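Uly1 (Catenovulum maritimum, PDB 7DRQ) probably cleaves the algal polysaccharide ulvan as a lyase of polysaccharide lyase family 24, on a calcium-binding beta-propeller scaffold. Local coordinates at residues Y459-G464 against D468-Y473; G43-P48 against F444-V449; Y79-G84 against L474-L479; T121-Y126 against G212-H217. All blocks are in the same frame, centred on the assembly; numbering follows the deposited sequence.

Contact 1 of 4, residues Y459-G464 against D468-Y473; sequences YLLEKG and DKRTTY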
loop_
_atom_site.group_PDB
_atom_site.type_symbol
_atom_site.label_atom_id
_atom_site.label_comp_id
_atom_site.label_asym_id
_atom_site.label_seq_id
_atom_site.Cartn_x
_atom_site.Cartn_y
_atom_site.Cartn_z
ATOM N N TYR A 459 6.083 -11.273 4.961
ATOM C CA TYR A 459 7.303 -10.830 4.288
ATOM C C TYR A 459 8.019 -9.930 5.287
ATOM O O TYR A 459 7.513 -8.857 5.633
ATOM C CB TYR A 459 6.912 -10.118 2.991
ATOM C CG TYR A 459 8.013 -9.699 2.039
ATOM C CD1 TYR A 459 9.335 -10.086 2.217
ATOM C CD2 TYR A 459 7.707 -8.892 0.947
ATOM C CE1 TYR A 459 10.332 -9.681 1.319
ATOM C CE2 TYR A 459 8.677 -8.488 0.057
ATOM C CZ TYR A 459 9.987 -8.871 0.243
ATOM O OH TYR A 459 10.921 -8.433 -0.677
ATOM N N LEU A 460 9.177 -10.367 5.764
ATOM C CA LEU A 460 9.718 -9.878 7.025
ATOM C C LEU A 460 11.148 -9.367 6.887
ATOM O O LEU A 460 11.957 -9.971 6.187
ATOM C CB LEU A 460 9.696 -11.006 8.063
ATOM C CG LEU A 460 8.310 -11.458 8.511
ATOM C CD1 LEU A 460 8.345 -12.907 8.990
ATOM C CD2 LEU A 460 7.772 -10.537 9.614
ATOM N N LEU A 461 11.453 -8.271 7.582
ATOM C CA LEU A 461 12.815 -7.756 7.722
ATOM C C LEU A 461 13.404 -8.259 9.040
ATOM O O LEU A 461 12.831 -8.020 10.109
ATOM C CB LEU A 461 12.821 -6.228 7.696
ATOM C CG LEU A 461 14.141 -5.510 8.010
ATOM C CD1 LEU A 461 15.146 -5.744 6.921
ATOM C CD2 LEU A 461 13.891 -4.008 8.170
ATOM N N GLU A 462 14.543 -8.944 8.970
ATOM C CA GLU A 462 15.142 -9.479 10.191
ATOM C C GLU A 462 15.758 -8.359 11.017
ATOM O O GLU A 462 16.398 -7.450 10.484
ATOM C CB GLU A 462 16.199 -10.538 9.865
ATOM C CG GLU A 462 16.848 -11.177 11.119
ATOM C CD GLU A 462 17.650 -12.441 10.780
ATOM O OE1 GLU A 462 18.404 -12.426 9.783
ATOM O OE2 GLU A 462 17.512 -13.460 11.504
ATOM N N LYS A 463 15.558 -8.435 12.331
ATOM C CA LYS A 463 16.057 -7.434 13.254
ATOM C C LYS A 463 17.556 -7.594 13.474
ATOM O O LYS A 463 18.132 -8.668 13.285
ATOM C CB LYS A 463 15.339 -7.536 14.595
ATOM C CG LYS A 463 15.125 -6.189 15.256
ATOM C CD LYS A 463 14.042 -6.269 16.310
ATOM C CE LYS A 463 14.646 -6.570 17.665
ATOM N NZ LYS A 463 15.178 -5.341 18.314
ATOM N N GLY A 464 18.188 -6.499 13.874
ATOM C CA GLY A 464 19.583 -6.539 14.263
ATOM C C GLY A 464 20.569 -6.351 13.138
ATOM O O GLY A 464 21.781 -6.446 13.377
ATOM N N ASP A 468 23.430 -0.685 5.215
ATOM C CA ASP A 468 22.371 -0.448 4.240
ATOM C C ASP A 468 22.000 -1.701 3.446
ATOM O O ASP A 468 21.347 -1.594 2.399
ATOM C CB ASP A 468 22.773 0.701 3.309
ATOM C CG ASP A 468 24.097 0.455 2.602
ATOM O OD1 ASP A 468 24.631 -0.664 2.690
ATOM O OD2 ASP A 468 24.602 1.386 1.935
ATOM N N LYS A 469 22.400 -2.877 3.927
ATOM C CA LYS A 469 22.032 -4.163 3.343
ATOM C C LYS A 469 21.559 -5.079 4.461
ATOM O O LYS A 469 22.325 -5.390 5.380
ATOM C CB LYS A 469 23.207 -4.802 2.597
ATOM C CG LYS A 469 23.603 -4.063 1.321
ATOM C CD LYS A 469 24.928 -4.591 0.766
ATOM C CE LYS A 469 26.115 -4.135 1.615
ATOM N NZ LYS A 469 26.335 -2.647 1.551
ATOM N N ARG A 470 20.309 -5.523 4.381
ATOM C CA ARG A 470 19.712 -6.307 5.455
ATOM C C ARG A 470 19.086 -7.569 4.888
ATOM O O ARG A 470 18.987 -7.757 3.669
ATOM C CB ARG A 470 18.657 -5.497 6.217
ATOM C CG ARG A 470 19.135 -4.133 6.680
ATOM C CD ARG A 470 19.798 -4.214 8.028
ATOM N NE ARG A 470 20.471 -2.976 8.418
ATOM C CZ ARG A 470 20.062 -2.174 9.399
ATOM N NH1 ARG A 470 18.966 -2.463 10.093
ATOM N NH2 ARG A 470 20.762 -1.091 9.698
ATOM N N THR A 471 18.622 -8.428 5.790
ATOM C CA THR A 471 18.127 -9.751 5.429
ATOM C C THR A 471 16.612 -9.793 5.575
ATOM O O THR A 471 16.073 -9.375 6.605
ATOM C CB THR A 471 18.775 -10.830 6.303
ATOM O OG1 THR A 471 20.187 -10.857 6.043
ATOM C CG2 THR A 471 18.188 -12.200 5.981
ATOM N N THR A 472 15.932 -10.304 4.548
ATOM C CA THR A 472 14.493 -10.480 4.585
ATOM C C THR A 472 14.144 -11.953 4.443
ATOM O O THR A 472 14.890 -12.740 3.851
ATOM C CB THR A 472 13.777 -9.689 3.472
ATOM O OG1 THR A 472 14.324 -10.081 2.217
ATOM C CG2 THR A 472 13.992 -8.202 3.663
ATOM N N TYR A 473 12.983 -12.302 4.985
ATOM C CA TYR A 473 12.475 -13.657 4.993
ATOM C C TYR A 473 11.028 -13.649 4.536
ATOM O O TYR A 473 10.322 -12.648 4.665
ATOM C CB TYR A 473 12.531 -14.277 6.393
ATOM C CG TYR A 473 13.906 -14.768 6.746
ATOM C CD1 TYR A 473 14.845 -13.912 7.292
ATOM C CD2 TYR A 473 14.271 -16.084 6.504
ATOM C CE1 TYR A 473 16.119 -14.359 7.604
ATOM C CE2 TYR A 473 15.537 -16.537 6.811
ATOM C CZ TYR A 473 16.453 -15.672 7.356
ATOM O OH TYR A 473 17.721 -16.128 7.665
HETATM O O HOH W 1 13.591 -8.478 0.115
HETATM O O HOH W 2 18.778 -7.895 8.802
HETATM O O HOH W 3 19.582 -14.529 8.544
HETATM O O HOH W 4 17.578 -4.970 10.898
#

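Contact 2 of 4, residues G43-P48 against F444-V449; sequences GNAIAP and FQKGIV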
loop_
_atom_site.group_PDB
_atom_site.type_symbol
_atom_site.label_atom_id
_atom_site.label_comp_id
_atom_site.label_asym_id
_atom_site.label_seq_id
_atom_site.Cartn_x
_atom_site.Cartn_y
_atom_site.Cartn_z
ATOM N N GLY A 43 10.287 7.072 6.355
ATOM C CA GLY A 43 10.691 5.887 7.082
ATOM C C GLY A 43 12.078 5.430 6.675
ATOM O O GLY A 43 12.635 5.868 5.678
ATOM N N ASN A 44 12.661 4.544 7.479
ATOM C CA ASN A 44 13.994 4.055 7.157
ATOM C C ASN A 44 13.983 2.691 6.475
ATOM O O ASN A 44 15.049 2.200 6.102
ATOM C CB ASN A 44 14.878 4.022 8.419
ATOM C CG ASN A 44 14.349 3.109 9.506
ATOM O OD1 ASN A 44 13.441 2.308 9.288
ATOM N ND2 ASN A 44 14.943 3.210 10.701
ATOM N N ALA A 45 12.810 2.096 6.255
ATOM C CA ALA A 45 12.712 0.718 5.763
ATOM C C ALA A 45 11.811 0.686 4.531
ATOM O O ALA A 45 10.581 0.748 4.647
ATOM C CB ALA A 45 12.197 -0.212 6.859
ATOM N N ILE A 46 12.431 0.596 3.348
ATOM C CA ILE A 46 11.693 0.511 2.090
ATOM C C ILE A 46 11.457 -0.932 1.649
ATOM O O ILE A 46 10.750 -1.162 0.656
ATOM C CB ILE A 46 12.448 1.311 1.003
ATOM C CG1 ILE A 46 11.516 1.703 -0.150
ATOM C CG2 ILE A 46 13.697 0.547 0.525
ATOM C CD1 ILE A 46 12.050 2.844 -1.014
ATOM N N ALA A 47 12.007 -1.906 2.368
ATOM C CA ALA A 47 11.857 -3.326 2.056
ATOM C C ALA A 47 11.804 -4.162 3.331
ATOM O O ALA A 47 12.735 -4.107 4.149
ATOM C CB ALA A 47 13.007 -3.795 1.159
ATOM N N PRO A 48 10.736 -4.943 3.557
ATOM C CA PRO A 48 9.526 -5.040 2.744
ATOM C C PRO A 48 8.588 -3.880 3.048
ATOM O O PRO A 48 8.390 -3.527 4.205
ATOM C CB PRO A 48 8.922 -6.379 3.172
ATOM C CG PRO A 48 9.344 -6.532 4.583
ATOM C CD PRO A 48 10.660 -5.806 4.749
ATOM N N PHE A 444 12.218 -10.119 14.136
ATOM C CA PHE A 444 11.989 -9.303 12.956
ATOM C C PHE A 444 11.649 -7.876 13.370
ATOM O O PHE A 444 11.099 -7.630 14.449
ATOM C CB PHE A 444 10.873 -9.915 12.087
ATOM C CG PHE A 444 11.153 -11.344 11.694
ATOM C CD1 PHE A 444 12.025 -11.625 10.662
ATOM C CD2 PHE A 444 10.583 -12.398 12.393
ATOM C CE1 PHE A 444 12.308 -12.949 10.303
ATOM C CE2 PHE A 444 10.855 -13.719 12.049
ATOM C CZ PHE A 444 11.717 -13.991 10.998
ATOM N N GLN A 445 12.000 -6.946 12.484
ATOM C CA GLN A 445 11.913 -5.508 12.681
ATOM C C GLN A 445 10.680 -4.902 12.027
ATOM O O GLN A 445 10.198 -3.842 12.463
ATOM C CB GLN A 445 13.175 -4.873 12.085
ATOM C CG GLN A 445 13.322 -3.389 12.202
ATOM C CD GLN A 445 14.770 -2.982 11.999
ATOM O OE1 GLN A 445 15.684 -3.742 12.324
ATOM N NE2 GLN A 445 14.987 -1.794 11.447
ATOM N N LYS A 446 10.164 -5.565 11.000
ATOM C CA LYS A 446 9.088 -5.049 10.159
ATOM C C LYS A 446 8.545 -6.206 9.342
ATOM O O LYS A 446 9.296 -7.086 8.935
ATOM C CB LYS A 446 9.611 -3.935 9.241
ATOM C CG LYS A 446 8.555 -3.231 8.401
ATOM C CD LYS A 446 9.225 -2.289 7.390
ATOM C CE LYS A 446 8.243 -1.253 6.844
ATOM N NZ LYS A 446 7.112 -1.873 6.087
ATOM N N GLY A 447 7.248 -6.198 9.082
ATOM C CA GLY A 447 6.693 -7.200 8.185
ATOM C C GLY A 447 5.512 -6.640 7.432
ATOM O O GLY A 447 4.835 -5.724 7.910
ATOM N N ILE A 448 5.284 -7.168 6.229
ATOM C CA ILE A 448 4.036 -6.908 5.521
ATOM C C ILE A 448 3.314 -8.226 5.282
ATOM O O ILE A 448 3.925 -9.275 5.046
ATOM C CB ILE A 448 4.221 -6.139 4.192
ATOM C CG1 ILE A 448 5.072 -6.922 3.209
ATOM C CG2 ILE A 448 4.779 -4.729 4.443
ATOM C CD1 ILE A 448 5.234 -6.191 1.857
ATOM N N VAL A 449 1.986 -8.150 5.337
ATOM C CA VAL A 449 1.102 -9.310 5.360
ATOM C C VAL A 449 0.389 -9.429 4.021
ATOM O O VAL A 449 -0.091 -8.427 3.476
ATOM C CB VAL A 449 0.078 -9.154 6.500
ATOM C CG1 VAL A 449 -1.041 -10.181 6.366
ATOM C CG2 VAL A 449 0.772 -9.234 7.852
HETATM O O HOH W 5 12.872 0.075 10.673
#

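Contact 3 of 4, residues Y79-G84 against L474-L479; sequences YNTLTG and LQIINL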
loop_
_atom_site.group_PDB
_atom_site.type_symbol
_atom_site.label_atom_id
_atom_site.label_comp_id
_atom_site.label_asym_id
_atom_site.label_seq_id
_atom_site.Cartn_x
_atom_site.Cartn_y
_atom_site.Cartn_z
ATOM N N TYR A 79 9.314 -17.036 -5.614
ATOM C CA TYR A 79 9.506 -18.274 -4.865
ATOM C C TYR A 79 8.467 -19.297 -5.314
ATOM O O TYR A 79 7.271 -18.991 -5.381
ATOM C CB TYR A 79 9.391 -18.011 -3.358
ATOM C CG TYR A 79 9.283 -19.267 -2.533
ATOM C CD1 TYR A 79 10.408 -20.032 -2.255
ATOM C CD2 TYR A 79 8.058 -19.702 -2.043
ATOM C CE1 TYR A 79 10.319 -21.196 -1.509
ATOM C CE2 TYR A 79 7.962 -20.878 -1.282
ATOM C CZ TYR A 79 9.099 -21.614 -1.025
ATOM O OH TYR A 79 9.002 -22.780 -0.279
ATOM N N ASN A 80 8.923 -20.513 -5.614
ATOM C CA ASN A 80 8.043 -21.586 -6.060
ATOM C C ASN A 80 7.731 -22.452 -4.846
ATOM O O ASN A 80 8.623 -23.111 -4.304
ATOM C CB ASN A 80 8.693 -22.398 -7.184
ATOM C CG ASN A 80 7.741 -23.412 -7.808
ATOM O OD1 ASN A 80 6.845 -23.940 -7.145
ATOM N ND2 ASN A 80 7.945 -23.703 -9.087
ATOM N N THR A 81 6.469 -22.431 -4.409
ATOM C CA THR A 81 6.076 -23.183 -3.223
ATOM C C THR A 81 6.155 -24.689 -3.441
ATOM O O THR A 81 6.172 -25.441 -2.460
ATOM C CB THR A 81 4.651 -22.820 -2.805
ATOM O OG1 THR A 81 3.728 -23.203 -3.841
ATOM C CG2 THR A 81 4.529 -21.312 -2.545
ATOM N N LEU A 82 6.171 -25.141 -4.696
ATOM C CA LEU A 82 6.234 -26.574 -4.979
ATOM C C LEU A 82 7.656 -27.112 -4.963
ATOM O O LEU A 82 7.874 -28.271 -4.590
ATOM C CB LEU A 82 5.603 -26.871 -6.337
ATOM C CG LEU A 82 4.134 -26.492 -6.497
ATOM C CD1 LEU A 82 3.694 -26.705 -7.940
ATOM C CD2 LEU A 82 3.252 -27.254 -5.515
ATOM N N THR A 83 8.632 -26.306 -5.370
ATOM C CA THR A 83 10.016 -26.751 -5.418
ATOM C C THR A 83 10.867 -26.196 -4.287
ATOM O O THR A 83 11.953 -26.727 -4.036
ATOM C CB THR A 83 10.648 -26.359 -6.755
ATOM O OG1 THR A 83 10.689 -24.926 -6.848
ATOM C CG2 THR A 83 9.823 -26.909 -7.914
ATOM N N GLY A 84 10.414 -25.140 -3.604
ATOM C CA GLY A 84 11.252 -24.492 -2.617
ATOM C C GLY A 84 12.339 -23.610 -3.190
ATOM O O GLY A 84 13.162 -23.099 -2.425
ATOM N N LEU A 474 10.596 -14.799 4.036
ATOM C CA LEU A 474 9.191 -15.089 3.810
ATOM C C LEU A 474 8.761 -16.208 4.745
ATOM O O LEU A 474 9.396 -17.271 4.775
ATOM C CB LEU A 474 8.940 -15.515 2.364
ATOM C CG LEU A 474 7.575 -16.171 2.097
ATOM C CD1 LEU A 474 6.433 -15.174 2.334
ATOM C CD2 LEU A 474 7.504 -16.743 0.665
ATOM N N GLN A 475 7.682 -15.986 5.492
ATOM C CA GLN A 475 7.060 -17.053 6.266
ATOM C C GLN A 475 5.691 -17.381 5.686
ATOM O O GLN A 475 4.947 -16.485 5.272
ATOM C CB GLN A 475 6.923 -16.684 7.744
ATOM C CG GLN A 475 8.258 -16.648 8.487
ATOM C CD GLN A 475 8.089 -16.529 9.986
ATOM O OE1 GLN A 475 6.975 -16.359 10.490
ATOM N NE2 GLN A 475 9.203 -16.609 10.711
ATOM N N ILE A 476 5.377 -18.672 5.626
ATOM C CA ILE A 476 4.076 -19.140 5.155
ATOM C C ILE A 476 3.414 -19.839 6.334
ATOM O O ILE A 476 3.910 -20.863 6.827
ATOM C CB ILE A 476 4.188 -20.054 3.930
ATOM C CG1 ILE A 476 4.960 -19.338 2.816
ATOM C CG2 ILE A 476 2.802 -20.436 3.413
ATOM C CD1 ILE A 476 5.264 -20.230 1.612
ATOM N N ILE A 477 2.316 -19.261 6.808
ATOM C CA ILE A 477 1.659 -19.682 8.034
ATOM C C ILE A 477 0.239 -20.091 7.671
ATOM O O ILE A 477 -0.510 -19.307 7.076
ATOM C CB ILE A 477 1.675 -18.572 9.098
ATOM C CG1 ILE A 477 3.111 -18.293 9.582
ATOM C CG2 ILE A 477 0.794 -18.951 10.271
ATOM C CD1 ILE A 477 3.259 -16.947 10.331
ATOM N N ASN A 478 -0.115 -21.329 7.997
ATOM C CA ASN A 478 -1.439 -21.854 7.700
ATOM C C ASN A 478 -2.429 -21.335 8.733
ATOM O O ASN A 478 -2.265 -21.576 9.933
ATOM C CB ASN A 478 -1.405 -23.384 7.703
ATOM C CG ASN A 478 -2.606 -23.989 7.028
ATOM O OD1 ASN A 478 -3.735 -23.555 7.245
ATOM N ND2 ASN A 478 -2.375 -24.999 6.193
ATOM N N LEU A 479 -3.461 -20.625 8.274
ATOM C CA LEU A 479 -4.443 -20.090 9.209
ATOM C C LEU A 479 -5.463 -21.127 9.660
ATOM O O LEU A 479 -6.321 -20.800 10.488
ATOM C CB LEU A 479 -5.155 -18.882 8.593
ATOM C CG LEU A 479 -4.195 -17.729 8.322
ATOM C CD1 LEU A 479 -4.882 -16.582 7.574
ATOM C CD2 LEU A 479 -3.619 -17.234 9.628
#

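Contact 4 of 4, residues T121-Y126 against G212-H217; sequences TIHLLY and GDLFLH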
loop_
_atom_site.group_PDB
_atom_site.type_symbol
_atom_site.label_atom_id
_atom_site.label_comp_id
_atom_site.label_asym_id
_atom_site.label_seq_id
_atom_site.Cartn_x
_atom_site.Cartn_y
_atom_site.Cartn_z
ATOM N N THR A 121 0.339 -12.088 -17.182
ATOM C CA THR A 121 1.275 -10.972 -17.242
ATOM C C THR A 121 1.649 -10.526 -15.833
ATOM O O THR A 121 0.874 -10.673 -14.881
ATOM C CB THR A 121 0.681 -9.789 -17.995
ATOM O OG1 THR A 121 -0.621 -9.524 -17.478
ATOM C CG2 THR A 121 0.609 -10.061 -19.516
ATOM N N ILE A 122 2.858 -9.991 -15.709
ATOM C CA ILE A 122 3.373 -9.439 -14.467
ATOM C C ILE A 122 3.399 -7.928 -14.606
ATOM O O ILE A 122 3.826 -7.405 -15.640
ATOM C CB ILE A 122 4.788 -9.963 -14.169
ATOM C CG1 ILE A 122 4.809 -11.496 -14.217
ATOM C CG2 ILE A 122 5.314 -9.394 -12.828
ATOM C CD1 ILE A 122 6.213 -12.078 -14.300
ATOM N N HIS A 123 2.961 -7.230 -13.565
ATOM C CA HIS A 123 2.907 -5.771 -13.578
ATOM C C HIS A 123 3.659 -5.206 -12.387
ATOM O O HIS A 123 3.483 -5.679 -11.259
ATOM C CB HIS A 123 1.457 -5.311 -13.584
ATOM C CG HIS A 123 0.676 -5.926 -14.695
ATOM N ND1 HIS A 123 0.552 -5.326 -15.928
ATOM C CD2 HIS A 123 0.061 -7.129 -14.796
ATOM C CE1 HIS A 123 -0.139 -6.114 -16.731
ATOM N NE2 HIS A 123 -0.456 -7.212 -16.069
ATOM N N LEU A 124 4.493 -4.197 -12.648
ATOM C CA LEU A 124 5.290 -3.521 -11.630
ATOM C C LEU A 124 5.094 -2.015 -11.735
ATOM O O LEU A 124 5.180 -1.451 -12.833
ATOM C CB LEU A 124 6.777 -3.842 -11.787
ATOM C CG LEU A 124 7.145 -5.313 -11.609
ATOM C CD1 LEU A 124 8.519 -5.563 -12.188
ATOM C CD2 LEU A 124 7.109 -5.664 -10.118
ATOM N N LEU A 125 4.884 -1.370 -10.593
ATOM C CA LEU A 125 4.814 0.083 -10.502
ATOM C C LEU A 125 5.759 0.530 -9.405
ATOM O O LEU A 125 5.698 0.003 -8.291
ATOM C CB LEU A 125 3.390 0.531 -10.192
ATOM C CG LEU A 125 2.428 0.380 -11.368
ATOM C CD1 LEU A 125 1.001 0.486 -10.885
ATOM C CD2 LEU A 125 2.700 1.422 -12.460
ATOM N N TYR A 126 6.637 1.491 -9.693
ATOM C CA TYR A 126 7.646 1.739 -8.672
ATOM C C TYR A 126 8.180 3.164 -8.686
ATOM O O TYR A 126 8.166 3.858 -9.705
ATOM C CB TYR A 126 8.812 0.766 -8.808
ATOM C CG TYR A 126 9.348 0.510 -10.207
ATOM C CD1 TYR A 126 10.351 1.317 -10.755
ATOM C CD2 TYR A 126 8.920 -0.597 -10.943
ATOM C CE1 TYR A 126 10.885 1.042 -12.015
ATOM C CE2 TYR A 126 9.448 -0.883 -12.203
ATOM C CZ TYR A 126 10.429 -0.063 -12.735
ATOM O OH TYR A 126 10.952 -0.353 -13.986
ATOM N N GLY A 212 -10.761 -13.292 -11.269
ATOM C CA GLY A 212 -9.446 -13.066 -11.833
ATOM C C GLY A 212 -9.253 -11.755 -12.561
ATOM O O GLY A 212 -8.274 -11.617 -13.300
ATOM N N ASP A 213 -10.152 -10.791 -12.389
ATOM C CA ASP A 213 -9.888 -9.454 -12.900
ATOM C C ASP A 213 -8.863 -8.759 -12.019
ATOM O O ASP A 213 -8.796 -8.989 -10.810
ATOM C CB ASP A 213 -11.170 -8.626 -12.961
ATOM C CG ASP A 213 -11.909 -8.811 -14.279
ATOM O OD1 ASP A 213 -11.248 -8.828 -15.342
ATOM O OD2 ASP A 213 -13.142 -8.963 -14.237
ATOM N N LEU A 214 -8.042 -7.924 -12.641
ATOM C CA LEU A 214 -6.952 -7.236 -11.964
ATOM C C LEU A 214 -7.202 -5.737 -12.032
ATOM O O LEU A 214 -7.531 -5.206 -13.103
ATOM C CB LEU A 214 -5.605 -7.571 -12.604
ATOM C CG LEU A 214 -4.399 -6.772 -12.114
ATOM C CD1 LEU A 214 -4.156 -7.000 -10.624
ATOM C CD2 LEU A 214 -3.155 -7.161 -12.919
ATOM N N PHE A 215 -7.053 -5.066 -10.897
ATOM C CA PHE A 215 -7.307 -3.634 -10.793
ATOM C C PHE A 215 -6.129 -2.949 -10.117
ATOM O O PHE A 215 -5.328 -3.582 -9.425
ATOM C CB PHE A 215 -8.569 -3.322 -9.981
ATOM C CG PHE A 215 -9.813 -3.983 -10.492
ATOM C CD1 PHE A 215 -10.140 -5.273 -10.110
ATOM C CD2 PHE A 215 -10.687 -3.289 -11.326
ATOM C CE1 PHE A 215 -11.304 -5.879 -10.574
ATOM C CE2 PHE A 215 -11.849 -3.881 -11.777
ATOM C CZ PHE A 215 -12.159 -5.176 -11.411
ATOM N N LEU A 216 -6.059 -1.630 -10.283
ATOM C CA LEU A 216 -5.036 -0.831 -9.630
ATOM C C LEU A 216 -5.672 0.449 -9.110
ATOM O O LEU A 216 -6.541 1.009 -9.773
ATOM C CB LEU A 216 -3.906 -0.482 -10.592
ATOM C CG LEU A 216 -3.035 0.662 -10.081
ATOM C CD1 LEU A 216 -1.990 0.157 -9.024
ATOM C CD2 LEU A 216 -2.393 1.410 -11.202
ATOM N N HIS A 217 -5.276 0.895 -7.919
ATOM C CA HIS A 217 -5.628 2.249 -7.509
ATOM C C HIS A 217 -4.405 2.996 -6.997
ATOM O O HIS A 217 -3.447 2.402 -6.502
ATOM C CB HIS A 217 -6.782 2.291 -6.475
ATOM C CG HIS A 217 -6.408 1.887 -5.077
ATOM N ND1 HIS A 217 -5.903 0.642 -4.767
ATOM C CD2 HIS A 217 -6.550 2.538 -3.899
ATOM C CE1 HIS A 217 -5.712 0.559 -3.458
ATOM N NE2 HIS A 217 -6.100 1.697 -2.910
#

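Contact 1 of 4, residues Y459-G464 against D468-Y473
With CG turned opposite its backbone N (chi1 -178°) and the rest of the chain extended, E462 lies alongside Y473, whose CG sits beside its own backbone N, and the two side chains point the same way. E462 OE1 stands 3.7 Å from Y473 CE1 at the rim of the ring, with the carboxylate plane turned 77° from it. One water joins the two ends, donating to E462 OE1 at 2.7 Å and bonding Y473 OH at 2.6 Å. The other carboxylate oxygen, OE2, is held by Q442 NE2, which would restrain the carboxylate's rotation. T471 packs beside E462 through CG2, while its hydroxyl bonds D12.

L461 and T472 share the other face of the pair. L461 CD1 lies 3.6 Å from R470 CB; R470 NE bonds G467 O, and the guanidinium makes a cation-pi contact with F16. The Y459 ring passes T472 obliquely, and a water links Y459 OH, itself bonded to T63 O, with T472 OG1.

The backbone ladder shows the register. L460 and Y473 form an antiparallel hydrogen-bonded pair, and L461 with T472 is the non-hydrogen-bonded pair next to it. E462 N then donates to T471 O at 2.8 Å, nearly straight at 170°. Past this point water takes over: E462 O accepts from two waters, one leading to T471 N and the other to R470 NH1. The hairpin of strands 455-462 and 469-478 fills the middle of a four-stranded antiparallel sheet, flanked by strand 444-452 on the 455-462 side and strand 3-15 on the 469-478 side.

Contact 2 of 4, residues G43-P48 against F444-V449
K446 NZ is gripped by two acceptors of the opposing loop, P48 O and H49 ND1. The bond to P48 O is 2.8 Å long and arrives in the carbonyl plane, with a C=O...N angle of 151°. The lysine chain is extended as far as CE and then bends at its last torsion (chi4 -63°), which swings the amino group onto the carbonyl. On the way its methylenes are used as well: K446 CD packs 3.7 Å from A45 CB, so an apolar flank and a polar end act together. With a leucine in its place the amino group is gone, and P48 O and H49 ND1 would probably each lose a bonding mate, leaving the loop less firmly fixed to the strand.

Two residues on, I448 approaches the proline. Its CG1 stands between the backbone N and the carbonyl carbon (chi1 62°), and P48 CB meets I448 CG1 at 3.9 Å, with CD1 equally near. The CG2 branch lies 3.8 Å from P48 O, so the two branches meet different parts of one residue.

At the far end the contact runs through solvent: a water donates to N44 OD1 at 2.7 Å and accepts from Q445 NE2 at 2.9 Å, at Q445, where the chain turns a corner. The loop lies between strands 39-40 and 53-56. Its proline also packs on Y459 and L461 of strand 455-462, partner of strand 444-452, while I46 and A47 rest on Y65 and W64 of strand 59-65.

Contact 3 of 4, residues Y79-G84 against L474-L479
A face-to-face contact between two blades of the propeller brings the end of strand 73-80 against the last long strand of the chain, 469-478, with Y79 against L474 and I476. This is packing, not pairing: no hydrogen bond passes between the segments, and CA of Y79 and CA of L474 are 9.2 Å apart, too far for directly paired strands; strand 73-80 belongs to the sheet of 53-56, 59-65 and 86-91, and strand 469-478 to another.

The CD2 and CE2 atoms of the ring do the touching. Y79 CD2 lies 4.0 Å from L474 CD2, and its neighbour CE2 the same 4.0 Å from I476 CD1, both methyls meeting the ring obliquely. Y79 and L474 cross at about a right angle. In both of them CG is opposite the backbone N (chi1 168° in Y79), sending the ring and the leucine branch into the interface between the sheets. T81 CG2 adds a looser apolar touch, 4.4 Å from I476 CD1.

Just beyond, the chain bends in a turn that includes an Asx turn. N80 OD1 accepts from L82 N at 2.8 Å, the donor tilted 23° from the carbonyl plane, and N80 O accepts from G84 N at 2.8 Å. N58, in the turn between strands 53-56 and 59-65, bonds N80 OD1 through ND2 and T81 OG1 through its backbone O.

M62 of strand 59-65 and I8 of strand 3-15 pack on both Y79 and L474. Such side-chain packing between adjacent antiparallel sheets, without backbone bonds, is characteristic of neighbouring blades in a beta-propeller.

Contact 4 of 4, residues T121-Y126 against G212-H217
L214, the first residue of its segment to touch across, brings CD2 to 3.7 Å from H123 CD2, the leucine crossing the imidazole obliquely. The ring it meets is held at both nitrogens. H123 NE2 donates to T121 OG1 at 2.7 Å, the hydroxyl lying 28° out of the ring plane, and ND1 is bonded to Y150 OH, which together fix the ring's rotation. Y233 meets the same ring edge-to-face. With an alanine at H123 the imidazole is gone, and Y150 OH and T121 OG1 would probably lose the partner they share while a gap opens beside L214.

Two residues further, L216 and L125 reach toward each other tip to tip. Both methyls of L216 straddle one methyl: CD1 and CD2 each lie 3.5 Å from L125 CD1, a close fit. CG opposite the backbone N (chi1 164°) directs L216 into this meeting, and F206 packs on both leucines.

CA of H123 lies 10.1 Å from CA of L214, and no hydrogen bond crosses. Strands 122-126 and 214-220 belong to separate antiparallel sheets, and their buried side chains, three leucines and a histidine, pack as in adjacent blades of a beta-propeller.

Contacts 1, 2 and 3 gather round the sheet of strands 3-15, 469-478, 455-462 and 444-452. Contacts 1 and 2 have centres 8 Å apart and touch through the pairing of strands 444-452 and 455-462; contact 3, centred 18 Å from contact 1, continues along strand 469-478. Along the chain, contacts 2 and 3 alternate their segments, whereas contact 1 is a local hairpin. Contact 4 stands apart, its centre 22 to 26 Å from the others, between two earlier sheets. In the sheet shared by contacts 1 to 3, strand 3-15 pairs with the last strand, consistent with the Velcro closure of a propeller, and contacts 2 and 3 join that blade to early parts of the chain.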